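Local coordinates for protein beta-galactosidase/beta-glucuronidase (Faecalibacterium prausnitzii L2-6, PDB 6MVF) that binds flavin mononucleotide and, as a glycoside hydrolase of family 2, probably cleaves beta-glucuronides, at residues A[203-214]-A[227-238]; A[246-257]-A[269-277]. One frame throughout, in Å; residues are numbered along the deposited sequence.

Both contacts lie in the immunoglobulin-like sandwich domain, contact 1 being complete along the chain before contact 2 begins. Each is built on a hairpin, strands 211-217 and 223-230 in the first, 254-262 and 265-274 in the second. Strands 211-217 and 254-262 are neighbours, so the hairpins form one antiparallel sheet with 223-230 and 265-274 as outer strands within this chain; at Ala227 the sheet runs on into the second subunit. The contact centres are about 22 Å apart, yet Tyr214 CD1 packs 4.2 Å from Val257 O. Contact 1 carries the larger share of the subunit interface, while contact 2 adjoins the TIM barrel. The Val203 and Ile270 side chains lie within about 9 Å of the flavin.

Contact 1: A[203-214]-A[227-238]; sequences VTNPDDSFTVMY and AVRPSDNTAISI
Ala227 pairs with Tyr214 through two backbone hydrogen bonds, and Tyr214 N meets Ala227 O at 2.8 Å. On the face shared by Met213 and Val228, Val228 CG1 lies 4.2 Å from Met213 CG and also touches CB of Thr211. Arg229 exchanges backbone bonds with Val212, while its CG sits in plane at the edge of the Tyr214 ring; Val212 CG1 stands 3.4 Å above one face of that ring, toward the rim. The arginine chain then bends at chi2 and chi3: NE returns to Val228 O, and NH1 forms a salt bridge with Glu652 of the second subunit. After Pro230 the chain leaves the 211-217/223-230 hairpin through a type I turn and crosses to the opposite sheet of the immunoglobulin-like sandwich, where strand 236-240 pairs with 195-204. Ser231 fastens the start of this crossing. With OG set between the backbone N and carbonyl carbon (chi1 71°), it donates to Asp207 O at 3.0 Å, a carbonyl that Phe210 N reaches from its other face; Ser231 N bonds to Phe210 O at 3.1 Å. Thr234 O accepts from Tyr214 OH at 2.8 Å, the hydroxyl standing 42° out of the carbonyl plane, and Ser201 OG also hydrogen-bonds to this hydroxyl. Ile236 CG2 approaches Tyr214 CD2 obliquely at 3.5 Å, and Ile238 CD1 touches Tyr214 CB at 3.7 Å.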
loop_
_atom_site.group_PDB
_atom_site.type_symbol
_atom_site.label_atom_id
_atom_site.label_comp_id
_atom_site.label_asym_id
_atom_site.label_seq_id
_atom_site.Cartn_x
_atom_site.Cartn_y
_atom_site.Cartn_z
ATOM N N VAL A 203 0.734 -5.695 -36.712
ATOM C CA VAL A 203 1.820 -4.735 -36.591
ATOM C C VAL A 203 1.647 -3.660 -37.657
ATOM O O VAL A 203 1.526 -3.965 -38.850
ATOM C CB VAL A 203 3.187 -5.424 -36.698
ATOM C CG1 VAL A 203 4.311 -4.427 -36.394
ATOM C CG2 VAL A 203 3.238 -6.636 -35.744
ATOM N N THR A 204 1.609 -2.406 -37.213
ATOM C CA THR A 204 1.687 -1.246 -38.087
ATOM C C THR A 204 3.146 -1.001 -38.439
ATOM O O THR A 204 4.008 -0.954 -37.554
ATOM C CB THR A 204 1.091 -0.009 -37.393
ATOM O OG1 THR A 204 -0.285 -0.250 -37.069
ATOM C CG2 THR A 204 1.210 1.256 -38.268
ATOM N N ASN A 205 3.418 -0.851 -39.723
ATOM C CA ASN A 205 4.761 -0.723 -40.278
ATOM C C ASN A 205 5.684 -1.882 -39.926
ATOM O O ASN A 205 6.796 -1.650 -39.439
ATOM C CB ASN A 205 5.393 0.586 -39.815
ATOM C CG ASN A 205 4.612 1.778 -40.268
ATOM O OD1 ASN A 205 4.221 1.865 -41.440
ATOM N ND2 ASN A 205 4.351 2.700 -39.346
ATOM N N PRO A 206 5.297 -3.127 -40.186
ATOM C CA PRO A 206 6.244 -4.233 -40.015
ATOM C C PRO A 206 7.390 -4.095 -40.996
ATOM O O PRO A 206 7.377 -3.255 -41.892
ATOM C CB PRO A 206 5.408 -5.480 -40.316
ATOM C CG PRO A 206 4.391 -4.992 -41.279
ATOM C CD PRO A 206 4.066 -3.571 -40.872
ATOM N N ASP A 207 8.371 -4.977 -40.844
ATOM C CA ASP A 207 9.626 -4.914 -41.587
ATOM C C ASP A 207 10.461 -6.144 -41.217
ATOM O O ASP A 207 10.280 -6.708 -40.136
ATOM C CB ASP A 207 10.325 -3.581 -41.271
ATOM C CG ASP A 207 11.825 -3.635 -41.440
ATOM O OD1 ASP A 207 12.294 -3.686 -42.607
ATOM O OD2 ASP A 207 12.539 -3.602 -40.403
ATOM N N ASP A 208 11.359 -6.594 -42.096
ATOM C CA ASP A 208 12.089 -7.836 -41.848
ATOM C C ASP A 208 12.958 -7.794 -40.591
ATOM O O ASP A 208 13.279 -8.854 -40.040
ATOM C CB ASP A 208 12.947 -8.193 -43.065
ATOM C CG ASP A 208 12.112 -8.690 -44.243
ATOM O OD1 ASP A 208 10.940 -9.077 -44.027
ATOM O OD2 ASP A 208 12.625 -8.701 -45.383
ATOM N N SER A 209 13.328 -6.609 -40.106
ATOM C CA SER A 209 14.128 -6.516 -38.887
ATOM C C SER A 209 13.302 -6.657 -37.612
ATOM O O SER A 209 13.887 -6.720 -36.521
ATOM C CB SER A 209 14.895 -5.190 -38.850
ATOM O OG SER A 209 14.035 -4.067 -38.707
ATOM N N PHE A 210 11.972 -6.702 -37.711
ATOM C CA PHE A 210 11.110 -6.851 -36.547
ATOM C C PHE A 210 10.554 -8.273 -36.462
ATOM O O PHE A 210 10.121 -8.845 -37.464
ATOM C CB PHE A 210 9.973 -5.837 -36.598
ATOM C CG PHE A 210 10.413 -4.418 -36.364
ATOM C CD1 PHE A 210 10.799 -3.994 -35.088
ATOM C CD2 PHE A 210 10.419 -3.502 -37.404
ATOM C CE1 PHE A 210 11.203 -2.688 -34.857
ATOM C CE2 PHE A 210 10.824 -2.186 -37.186
ATOM C CZ PHE A 210 11.219 -1.776 -35.909
ATOM N N THR A 211 10.588 -8.852 -35.266
ATOM C CA THR A 211 9.890 -10.096 -34.970
ATOM C C THR A 211 8.833 -9.860 -33.890
ATOM O O THR A 211 8.819 -8.839 -33.204
ATOM C CB THR A 211 10.860 -11.193 -34.500
ATOM O OG1 THR A 211 11.691 -10.672 -33.463
ATOM C CG2 THR A 211 11.719 -11.717 -35.628
ATOM N N VAL A 212 7.939 -10.826 -33.736
ATOM C CA VAL A 212 6.996 -10.851 -32.629
ATOM C C VAL A 212 7.308 -12.076 -31.765
ATOM O O VAL A 212 7.213 -13.219 -32.231
ATOM C CB VAL A 212 5.541 -10.865 -33.121
ATOM C CG1 VAL A 212 4.584 -11.044 -31.939
ATOM C CG2 VAL A 212 5.224 -9.575 -33.878
ATOM N N MET A 213 7.700 -11.831 -30.513
ATOM C CA MET A 213 8.035 -12.893 -29.569
ATOM C C MET A 213 6.852 -13.059 -28.627
ATOM O O MET A 213 6.517 -12.142 -27.874
ATOM C CB MET A 213 9.317 -12.579 -28.804
ATOM C CG MET A 213 10.520 -12.295 -29.707
ATOM S SD MET A 213 12.049 -12.043 -28.775
ATOM C CE MET A 213 11.451 -10.902 -27.522
ATOM N N TYR A 214 6.211 -14.217 -28.701
ATOM C CA TYR A 214 5.043 -14.542 -27.903
ATOM C C TYR A 214 5.460 -15.335 -26.682
ATOM O O TYR A 214 6.243 -16.279 -26.788
ATOM C CB TYR A 214 4.057 -15.378 -28.706
ATOM C CG TYR A 214 3.418 -14.696 -29.888
ATOM C CD1 TYR A 214 2.514 -13.666 -29.705
ATOM C CD2 TYR A 214 3.679 -15.121 -31.188
ATOM C CE1 TYR A 214 1.905 -13.065 -30.773
ATOM C CE2 TYR A 214 3.072 -14.517 -32.269
ATOM C CZ TYR A 214 2.177 -13.494 -32.049
ATOM O OH TYR A 214 1.560 -12.872 -33.104
ATOM N N ALA A 227 6.710 -18.740 -28.595
ATOM C CA ALA A 227 6.987 -18.925 -30.015
ATOM C C ALA A 227 7.300 -17.563 -30.603
ATOM O O ALA A 227 7.014 -16.528 -29.996
ATOM C CB ALA A 227 5.821 -19.582 -30.777
ATOM N N VAL A 228 7.877 -17.575 -31.801
ATOM C CA VAL A 228 8.367 -16.366 -32.449
ATOM C C VAL A 228 7.914 -16.344 -33.909
ATOM O O VAL A 228 7.880 -17.382 -34.579
ATOM C CB VAL A 228 9.902 -16.288 -32.322
ATOM C CG1 VAL A 228 10.436 -15.005 -32.934
ATOM C CG2 VAL A 228 10.288 -16.394 -30.824
ATOM N N ARG A 229 7.559 -15.166 -34.403
ATOM C CA ARG A 229 7.049 -15.036 -35.757
ATOM C C ARG A 229 7.690 -13.833 -36.420
ATOM O O ARG A 229 8.176 -12.926 -35.734
ATOM C CB ARG A 229 5.518 -14.878 -35.785
ATOM C CG ARG A 229 4.738 -16.160 -35.509
ATOM C CD ARG A 229 4.666 -17.032 -36.738
ATOM N NE ARG A 229 5.833 -17.881 -36.848
ATOM C CZ ARG A 229 6.233 -18.455 -37.978
ATOM N NH1 ARG A 229 7.325 -19.211 -37.957
ATOM N NH2 ARG A 229 5.552 -18.262 -39.120
ATOM N N PRO A 230 7.711 -13.797 -37.759
ATOM C CA PRO A 230 8.043 -12.550 -38.459
ATOM C C PRO A 230 6.984 -11.494 -38.193
ATOM O O PRO A 230 5.797 -11.798 -38.064
ATOM C CB PRO A 230 8.053 -12.968 -39.937
ATOM C CG PRO A 230 8.192 -14.408 -39.928
ATOM C CD PRO A 230 7.507 -14.903 -38.710
ATOM N N SER A 231 7.411 -10.234 -38.144
ATOM C CA SER A 231 6.435 -9.195 -37.829
ATOM C C SER A 231 5.370 -9.003 -38.911
ATOM O O SER A 231 4.418 -8.261 -38.669
ATOM C CB SER A 231 7.137 -7.862 -37.541
ATOM O OG SER A 231 7.694 -7.267 -38.693
ATOM N N ASP A 232 5.481 -9.640 -40.077
ATOM C CA ASP A 232 4.499 -9.494 -41.154
ATOM C C ASP A 232 3.762 -10.803 -41.432
ATOM O O ASP A 232 3.204 -11.001 -42.524
ATOM C CB ASP A 232 5.181 -8.995 -42.429
ATOM C CG ASP A 232 6.124 -10.044 -43.045
ATOM O OD1 ASP A 232 6.394 -11.114 -42.416
ATOM O OD2 ASP A 232 6.597 -9.794 -44.176
ATOM N N ASN A 233 3.796 -11.714 -40.468
ATOM C CA ASN A 233 3.323 -13.080 -40.626
ATOM C C ASN A 233 3.199 -13.661 -39.227
ATOM O O ASN A 233 3.953 -14.567 -38.855
ATOM C CB ASN A 233 4.286 -13.896 -41.493
ATOM C CG ASN A 233 3.789 -15.277 -41.737
ATOM O OD1 ASN A 233 2.584 -15.518 -41.710
ATOM N ND2 ASN A 233 4.704 -16.208 -41.948
ATOM N N THR A 234 2.262 -13.123 -38.445
ATOM C CA THR A 234 2.340 -13.241 -36.998
ATOM C C THR A 234 1.525 -14.391 -36.437
ATOM O O THR A 234 1.688 -14.728 -35.262
ATOM C CB THR A 234 1.896 -11.930 -36.346
ATOM O OG1 THR A 234 0.476 -11.803 -36.450
ATOM C CG2 THR A 234 2.566 -10.734 -37.028
ATOM N N ALA A 235 0.675 -15.018 -37.233
ATOM C CA ALA A 235 -0.192 -16.061 -36.703
ATOM C C ALA A 235 0.618 -17.293 -36.310
ATOM O O ALA A 235 1.517 -17.727 -37.031
ATOM C CB ALA A 235 -1.260 -16.429 -37.732
ATOM N N ILE A 236 0.289 -17.854 -35.149
ATOM C CA ILE A 236 0.978 -19.027 -34.632
ATOM C C ILE A 236 0.031 -19.697 -33.659
ATOM O O ILE A 236 -0.845 -19.049 -33.081
ATOM C CB ILE A 236 2.315 -18.642 -33.943
ATOM C CG1 ILE A 236 3.149 -19.883 -33.656
ATOM C CG2 ILE A 236 2.068 -17.906 -32.643
ATOM C CD1 ILE A 236 3.850 -20.408 -34.857
ATOM N N SER A 237 0.211 -20.995 -33.465
ATOM C CA SER A 237 -0.532 -21.731 -32.452
ATOM C C SER A 237 0.446 -22.266 -31.412
ATOM O O SER A 237 1.401 -22.964 -31.765
ATOM C CB SER A 237 -1.318 -22.862 -33.091
ATOM O OG SER A 237 -1.784 -23.740 -32.094
ATOM N N ILE A 238 0.215 -21.933 -30.138
ATOM C CA ILE A 238 1.107 -22.310 -29.047
ATOM C C ILE A 238 0.388 -23.284 -28.129
ATOM O O ILE A 238 -0.786 -23.091 -27.804
ATOM C CB ILE A 238 1.584 -21.083 -28.253
ATOM C CG1 ILE A 238 1.919 -19.923 -29.206
ATOM C CG2 ILE A 238 2.749 -21.467 -27.352
ATOM C CD1 ILE A 238 2.869 -18.925 -28.615
#

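Contact 2: A[246-257]-A[269-277]; sequences WSMDEPNLYTVV and EIYANVGVR
A water sits between Asn252 and Val276 just past the end of the strand ladder, donating to Asn252 O at 2.7 Å and accepting from Val276 N at 2.9 Å; it also lies in plane at the edge of the Tyr254 ring. The carbonyl of the same Val276 takes a direct bond from Trp246 N at 2.7 Å, on the loop before Asn252. Gly275 faces Trp246 there, its CA 3.8 Å from Trp246 CB. With CG anti to its own N (chi1 -175°), Trp246 lays its indole beside Arg277, Trp246 CE3 to Arg277 CD 3.9 Å, ring and guanidinium planes 68° apart. Both side chains hydrogen-bond to barrel carbonyls, Trp246 NE1 to Asp348 O and Arg277 NE to Pro389 O, so this end of the hairpin joins the immunoglobulin-like sandwich to the TIM barrel. The hairpin proper, strands 254-262 and 265-274, is antiparallel, with Tyr254 bonded to Val274 and Val256 to Ala272 in both directions. Inside the sandwich, Val256 CG2 meets Val274 CG2 at 4.1 Å, and Val276 CG2 packs against Tyr254 CE1. On the other face Thr255 and Asn273 lie alongside each other, and Val257 CG2 touches Tyr271 CB at 4.1 Å.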
loop_
_atom_site.group_PDB
_atom_site.type_symbol
_atom_site.label_atom_id
_atom_site.label_comp_id
_atom_site.label_asym_id
_atom_site.label_seq_id
_atom_site.Cartn_x
_atom_site.Cartn_y
_atom_site.Cartn_z
ATOM N N TRP A 246 -10.514 -22.588 -17.364
ATOM C CA TRP A 246 -11.323 -21.496 -16.826
ATOM C C TRP A 246 -12.780 -21.945 -16.633
ATOM O O TRP A 246 -13.384 -22.532 -17.539
ATOM C CB TRP A 246 -11.258 -20.290 -17.774
ATOM C CG TRP A 246 -11.957 -19.063 -17.249
ATOM C CD1 TRP A 246 -11.385 -18.025 -16.577
ATOM C CD2 TRP A 246 -13.359 -18.759 -17.331
ATOM N NE1 TRP A 246 -12.334 -17.090 -16.242
ATOM C CE2 TRP A 246 -13.556 -17.522 -16.689
ATOM C CE3 TRP A 246 -14.465 -19.412 -17.886
ATOM C CZ2 TRP A 246 -14.817 -16.922 -16.589
ATOM C CZ3 TRP A 246 -15.704 -18.816 -17.792
ATOM C CH2 TRP A 246 -15.873 -17.583 -17.144
ATOM N N SER A 247 -13.346 -21.660 -15.457
ATOM C CA SER A 247 -14.791 -21.795 -15.251
ATOM C C SER A 247 -15.232 -20.739 -14.247
ATOM O O SER A 247 -14.406 -20.052 -13.653
ATOM C CB SER A 247 -15.180 -23.201 -14.775
ATOM O OG SER A 247 -14.866 -23.386 -13.405
ATOM N N MET A 248 -16.553 -20.593 -14.077
ATOM C CA MET A 248 -17.076 -19.615 -13.114
ATOM C C MET A 248 -16.635 -19.935 -11.692
ATOM O O MET A 248 -16.368 -19.018 -10.906
ATOM C CB MET A 248 -18.610 -19.531 -13.180
ATOM C CG MET A 248 -19.133 -18.982 -14.504
ATOM S SD MET A 248 -19.182 -20.221 -15.832
ATOM C CE MET A 248 -20.544 -21.234 -15.217
ATOM N N ASP A 249 -16.526 -21.221 -11.351
ATOM C CA ASP A 249 -16.059 -21.606 -10.026
ATOM C C ASP A 249 -14.536 -21.489 -9.864
ATOM O O ASP A 249 -14.061 -21.155 -8.771
ATOM C CB ASP A 249 -16.535 -23.021 -9.715
ATOM C CG ASP A 249 -17.968 -23.044 -9.222
ATOM O OD1 ASP A 249 -18.459 -21.981 -8.741
ATOM O OD2 ASP A 249 -18.606 -24.116 -9.318
ATOM N N GLU A 250 -13.759 -21.764 -10.928
ATOM C CA GLU A 250 -12.295 -21.658 -10.931
ATOM C C GLU A 250 -11.849 -20.845 -12.140
ATOM O O GLU A 250 -11.474 -21.408 -13.176
ATOM C CB GLU A 250 -11.634 -23.034 -10.984
ATOM C CG GLU A 250 -11.703 -23.863 -9.713
ATOM C CD GLU A 250 -10.767 -25.088 -9.776
ATOM O OE1 GLU A 250 -9.517 -24.913 -9.654
ATOM O OE2 GLU A 250 -11.284 -26.219 -9.975
ATOM N N PRO A 251 -11.889 -19.528 -12.054
ATOM C CA PRO A 251 -11.548 -18.712 -13.242
ATOM C C PRO A 251 -10.046 -18.570 -13.473
ATOM O O PRO A 251 -9.478 -17.476 -13.401
ATOM C CB PRO A 251 -12.210 -17.371 -12.909
ATOM C CG PRO A 251 -12.091 -17.314 -11.408
ATOM C CD PRO A 251 -12.424 -18.702 -10.963
ATOM N N ASN A 252 -9.386 -19.689 -13.789
ATOM C CA ASN A 252 -7.938 -19.687 -14.015
ATOM C C ASN A 252 -7.581 -18.899 -15.270
ATOM O O ASN A 252 -8.183 -19.085 -16.333
ATOM C CB ASN A 252 -7.408 -21.113 -14.136
ATOM C CG ASN A 252 -7.571 -21.914 -12.849
ATOM O OD1 ASN A 252 -7.014 -21.563 -11.808
ATOM N ND2 ASN A 252 -8.328 -23.001 -12.924
ATOM N N LEU A 253 -6.595 -18.019 -15.158
ATOM C CA LEU A 253 -6.231 -17.146 -16.263
ATOM C C LEU A 253 -4.774 -17.359 -16.658
ATOM O O LEU A 253 -3.898 -17.519 -15.801
ATOM C CB LEU A 253 -6.472 -15.673 -15.907
ATOM C CG LEU A 253 -7.933 -15.310 -15.719
ATOM C CD1 LEU A 253 -8.096 -13.914 -15.153
ATOM C CD2 LEU A 253 -8.644 -15.420 -17.044
ATOM N N TYR A 254 -4.529 -17.373 -17.963
ATOM C CA TYR A 254 -3.195 -17.235 -18.526
ATOM C C TYR A 254 -3.018 -15.821 -19.072
ATOM O O TYR A 254 -3.984 -15.092 -19.314
ATOM C CB TYR A 254 -2.955 -18.274 -19.628
ATOM C CG TYR A 254 -2.939 -19.692 -19.090
ATOM C CD1 TYR A 254 -4.123 -20.368 -18.787
ATOM C CD2 TYR A 254 -1.738 -20.348 -18.870
ATOM C CE1 TYR A 254 -4.092 -21.657 -18.283
ATOM C CE2 TYR A 254 -1.704 -21.622 -18.386
ATOM C CZ TYR A 254 -2.871 -22.273 -18.089
ATOM O OH TYR A 254 -2.797 -23.549 -17.593
ATOM N N THR A 255 -1.760 -15.437 -19.262
ATOM C CA THR A 255 -1.413 -14.137 -19.821
ATOM C C THR A 255 -0.605 -14.360 -21.088
ATOM O O THR A 255 0.489 -14.932 -21.038
ATOM C CB THR A 255 -0.622 -13.289 -18.814
ATOM O OG1 THR A 255 -1.411 -13.090 -17.636
ATOM C CG2 THR A 255 -0.272 -11.942 -19.416
ATOM N N VAL A 256 -1.133 -13.908 -22.214
ATOM C CA VAL A 256 -0.385 -13.914 -23.464
ATOM C C VAL A 256 0.284 -12.555 -23.612
ATOM O O VAL A 256 -0.379 -11.518 -23.561
ATOM C CB VAL A 256 -1.293 -14.231 -24.660
ATOM C CG1 VAL A 256 -0.484 -14.269 -25.948
ATOM C CG2 VAL A 256 -2.008 -15.566 -24.435
ATOM N N VAL A 257 1.604 -12.558 -23.755
ATOM C CA VAL A 257 2.399 -11.352 -23.922
ATOM C C VAL A 257 2.965 -11.367 -25.331
ATOM O O VAL A 257 3.406 -12.419 -25.810
ATOM C CB VAL A 257 3.521 -11.294 -22.867
ATOM C CG1 VAL A 257 4.411 -10.065 -23.089
ATOM C CG2 VAL A 257 2.915 -11.320 -21.449
ATOM N N GLU A 269 5.010 -3.702 -26.783
ATOM C CA GLU A 269 4.601 -4.819 -25.933
ATOM C C GLU A 269 3.133 -4.667 -25.571
ATOM O O GLU A 269 2.738 -3.636 -25.018
ATOM C CB GLU A 269 5.466 -4.881 -24.672
ATOM C CG GLU A 269 5.069 -5.921 -23.623
ATOM C CD GLU A 269 5.961 -5.831 -22.362
ATOM O OE1 GLU A 269 6.987 -6.572 -22.291
ATOM O OE2 GLU A 269 5.640 -4.991 -21.464
ATOM N N ILE A 270 2.333 -5.687 -25.889
ATOM C CA ILE A 270 0.934 -5.750 -25.498
ATOM C C ILE A 270 0.660 -7.117 -24.884
ATOM O O ILE A 270 1.425 -8.071 -25.054
ATOM C CB ILE A 270 -0.024 -5.492 -26.672
ATOM C CG1 ILE A 270 0.171 -6.561 -27.745
ATOM C CG2 ILE A 270 0.172 -4.091 -27.222
ATOM C CD1 ILE A 270 -0.740 -6.383 -28.933
ATOM N N TYR A 271 -0.449 -7.209 -24.155
ATOM C CA TYR A 271 -0.742 -8.447 -23.460
ATOM C C TYR A 271 -2.246 -8.606 -23.270
ATOM O O TYR A 271 -3.032 -7.683 -23.489
ATOM C CB TYR A 271 0.008 -8.521 -22.122
ATOM C CG TYR A 271 -0.335 -7.435 -21.140
ATOM C CD1 TYR A 271 0.482 -6.314 -21.003
ATOM C CD2 TYR A 271 -1.473 -7.533 -20.332
ATOM C CE1 TYR A 271 0.172 -5.312 -20.091
ATOM C CE2 TYR A 271 -1.799 -6.534 -19.417
ATOM C CZ TYR A 271 -0.971 -5.428 -19.299
ATOM O OH TYR A 271 -1.292 -4.439 -18.389
ATOM N N ALA A 272 -2.632 -9.809 -22.852
ATOM C CA ALA A 272 -4.033 -10.184 -22.777
ATOM C C ALA A 272 -4.200 -11.317 -21.773
ATOM O O ALA A 272 -3.467 -12.310 -21.819
ATOM C CB ALA A 272 -4.553 -10.611 -24.156
ATOM N N ASN A 273 -5.170 -11.165 -20.878
ATOM C CA ASN A 273 -5.586 -12.237 -19.991
ATOM C C ASN A 273 -6.656 -13.069 -20.689
ATOM O O ASN A 273 -7.606 -12.520 -21.268
ATOM C CB ASN A 273 -6.096 -11.667 -18.673
ATOM C CG ASN A 273 -5.019 -10.887 -17.930
ATOM O OD1 ASN A 273 -3.828 -11.022 -18.219
ATOM N ND2 ASN A 273 -5.428 -10.090 -16.956
ATOM N N VAL A 274 -6.471 -14.390 -20.687
ATOM C CA VAL A 274 -7.356 -15.286 -21.413
ATOM C C VAL A 274 -7.591 -16.524 -20.564
ATOM O O VAL A 274 -6.827 -16.835 -19.643
ATOM C CB VAL A 274 -6.791 -15.677 -22.804
ATOM C CG1 VAL A 274 -6.533 -14.424 -23.664
ATOM C CG2 VAL A 274 -5.538 -16.521 -22.651
ATOM N N GLY A 275 -8.675 -17.224 -20.882
ATOM C CA GLY A 275 -9.019 -18.447 -20.190
ATOM C C GLY A 275 -9.317 -19.548 -21.183
ATOM O O GLY A 275 -9.716 -19.297 -22.320
ATOM N N VAL A 276 -9.110 -20.784 -20.732
ATOM C CA VAL A 276 -9.337 -21.983 -21.531
ATOM C C VAL A 276 -10.662 -22.606 -21.092
ATOM O O VAL A 276 -10.781 -23.112 -19.972
ATOM C CB VAL A 276 -8.179 -22.981 -21.376
ATOM C CG1 VAL A 276 -8.243 -24.038 -22.457
ATOM C CG2 VAL A 276 -6.838 -22.246 -21.383
ATOM N N ARG A 277 -11.663 -22.587 -21.969
ATOM C CA ARG A 277 -12.908 -23.286 -21.687
ATOM C C ARG A 277 -13.586 -23.624 -22.995
ATOM O O ARG A 277 -13.426 -22.919 -23.989
ATOM C CB ARG A 277 -13.874 -22.470 -20.811
ATOM C CG ARG A 277 -14.614 -21.360 -21.518
ATOM C CD ARG A 277 -13.756 -20.139 -21.616
ATOM N NE ARG A 277 -14.384 -19.051 -22.352
ATOM C CZ ARG A 277 -14.442 -18.999 -23.678
ATOM N NH1 ARG A 277 -13.931 -20.006 -24.392
ATOM N NH2 ARG A 277 -15.023 -17.957 -24.284
HETATM O O HOH W 1 -7.695 -20.953 -18.159
#